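Local coordinates for cell division control protein Cdc48 (Mycobacterium smegmatis, PDB 5E7P) that probably binds and hydrolyses ATP as a member of the AAA ATPase family, with two ATPase modules behind a Cdc48-type N-terminal domain, at residues 20-24 against 702-706. Residues are numbered along the deposited sequence.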
loop_
_atom_site.group_PDB
_atom_site.type_symbol
_atom_site.label_atom_id
_atom_site.label_comp_id
_atom_site.label_asym_id
_atom_site.label_seq_id
_atom_site.Cartn_x
_atom_site.Cartn_y
_atom_site.Cartn_z
ATOM N N SER A 20 17.806 -10.752 -12.443
ATOM C CA SER A 20 18.689 -9.846 -13.169
ATOM C C SER A 20 19.632 -9.115 -12.214
ATOM O O SER A 20 19.303 -8.903 -11.051
ATOM C CB SER A 20 17.876 -8.845 -13.990
ATOM O OG SER A 20 17.063 -8.047 -13.149
ATOM N N HIS A 21 20.804 -8.735 -12.711
ATOM C CA HIS A 21 21.821 -8.107 -11.875
ATOM C C HIS A 21 22.865 -7.390 -12.723
ATOM O O HIS A 21 23.070 -7.725 -13.889
ATOM C CB HIS A 21 22.512 -9.161 -11.007
ATOM C CG HIS A 21 23.248 -10.195 -11.799
ATOM N ND1 HIS A 21 22.624 -11.297 -12.343
ATOM C CD2 HIS A 21 24.549 -10.281 -12.160
ATOM C CE1 HIS A 21 23.513 -12.023 -12.998
ATOM N NE2 HIS A 21 24.690 -11.429 -12.901
ATOM N N LEU A 22 23.529 -6.405 -12.127
ATOM C CA LEU A 22 24.575 -5.658 -12.813
ATOM C C LEU A 22 25.687 -5.284 -11.848
ATOM O O LEU A 22 25.437 -5.004 -10.676
ATOM C CB LEU A 22 24.008 -4.384 -13.436
ATOM C CG LEU A 22 23.102 -4.526 -14.656
ATOM C CD1 LEU A 22 22.428 -3.203 -14.957
ATOM C CD2 LEU A 22 23.916 -5.005 -15.850
ATOM N N ARG A 23 26.920 -5.290 -12.343
ATOM C CA ARG A 23 28.037 -4.762 -11.579
ATOM C C ARG A 23 28.214 -3.297 -11.943
ATOM O O ARG A 23 28.327 -2.954 -13.119
ATOM C CB ARG A 23 29.320 -5.533 -11.877
ATOM C CG ARG A 23 30.504 -5.114 -11.016
ATOM C CD ARG A 23 31.826 -5.479 -11.674
ATOM N NE ARG A 23 31.922 -6.907 -11.964
ATOM C CZ ARG A 23 32.862 -7.453 -12.731
ATOM N NH1 ARG A 23 33.789 -6.689 -13.294
ATOM N NH2 ARG A 23 32.870 -8.764 -12.939
ATOM N N LEU A 24 28.224 -2.432 -10.936
ATOM C CA LEU A 24 28.402 -1.006 -11.169
ATOM C C LEU A 24 29.543 -0.462 -10.321
ATOM O O LEU A 24 30.057 -1.150 -9.439
ATOM C CB LEU A 24 27.115 -0.240 -10.850
ATOM C CG LEU A 24 25.861 -0.589 -11.653
ATOM C CD1 LEU A 24 24.698 0.277 -11.207
ATOM C CD2 LEU A 24 26.111 -0.419 -13.140
ATOM N N MET A 702 19.361 -4.109 -20.927
ATOM C CA MET A 702 20.269 -5.060 -20.293
ATOM C C MET A 702 21.323 -5.558 -21.279
ATOM O O MET A 702 22.492 -5.728 -20.924
ATOM C CB MET A 702 19.491 -6.237 -19.696
ATOM C CG MET A 702 20.371 -7.327 -19.096
ATOM S SD MET A 702 21.370 -6.764 -17.702
ATOM C CE MET A 702 20.250 -7.032 -16.330
ATOM N N THR A 703 20.906 -5.787 -22.520
ATOM C CA THR A 703 21.824 -6.199 -23.574
ATOM C C THR A 703 22.901 -5.136 -23.794
ATOM O O THR A 703 24.068 -5.454 -24.019
ATOM C CB THR A 703 21.076 -6.475 -24.901
ATOM O OG1 THR A 703 20.208 -7.604 -24.739
ATOM C CG2 THR A 703 22.054 -6.766 -26.025
ATOM N N ALA A 704 22.502 -3.871 -23.705
ATOM C CA ALA A 704 23.428 -2.760 -23.898
ATOM C C ALA A 704 24.373 -2.582 -22.712
ATOM O O ALA A 704 25.558 -2.306 -22.893
ATOM C CB ALA A 704 22.663 -1.479 -24.162
ATOM N N MET A 705 23.844 -2.736 -21.503
ATOM C CA MET A 705 24.648 -2.595 -20.292
ATOM C C MET A 705 25.727 -3.674 -20.214
ATOM O O MET A 705 26.866 -3.395 -19.838
ATOM C CB MET A 705 23.765 -2.644 -19.039
ATOM C CG MET A 705 22.788 -1.483 -18.910
ATOM S SD MET A 705 23.586 0.085 -18.521
ATOM C CE MET A 705 24.093 -0.190 -16.826
ATOM N N ARG A 706 25.365 -4.902 -20.573
ATOM C CA ARG A 706 26.315 -6.011 -20.549
ATOM C C ARG A 706 27.353 -5.889 -21.665
ATOM O O ARG A 706 28.522 -6.232 -21.474
ATOM C CB ARG A 706 25.596 -7.359 -20.652
ATOM C CG ARG A 706 24.695 -7.695 -19.474
ATOM C CD ARG A 706 24.374 -9.181 -19.455
ATOM N NE ARG A 706 23.293 -9.514 -18.528
ATOM C CZ ARG A 706 23.433 -9.593 -17.209
ATOM N NH1 ARG A 706 22.394 -9.911 -16.451
ATOM N NH2 ARG A 706 24.610 -9.352 -16.646
#
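Leu-22, on the first strand of the N-terminal domain, reaches into the groove between two methionines one helical turn apart. Its m,t rotamer swings the isobutyl end forward, although CA-to-CB runs sideways, so that the branched tip touches both: CD2 lies 3.6 Å from SD of Met-702 and CD1 3.9 Å from CE of Met-705. Methionine suits these positions: its long, unbranched thioether bridges a gap between strand 22-24 and helix 702-706, whose axes come no closer than 10.2 Å. The two methionine side chains bend differently. Met-702 leaves the helix with chi1 t and carries CE to 3.8 Å from CB of Ser-20; Met-705, its CA-to-CB bond directed toward the strand, is m at all three torsions and brings CE to 4.2 Å from CD2 of Leu-24. The packing joins, within one subunit, the CDC48 N-terminal domain, of the double-psi barrel clan, and the AAA+ lid of the second ATPase module. Helix 44-50 lines the same pocket, with Ala-49 against Leu-22 and Val-46 against Met-705; Ser-20, small enough to fit, hydrogen-bonds through OG to the carbonyl of Leu-50. At the exposed margin Arg-706, t at chi2 and chi3 and turned at chi4 (-77°), sets NH1 over one flat face of the His-21 imidazole, 4.2 Å from CE1, and 3.4 Å from the His-21 carbonyl O; its length spans the gap while its charge stays near solvent.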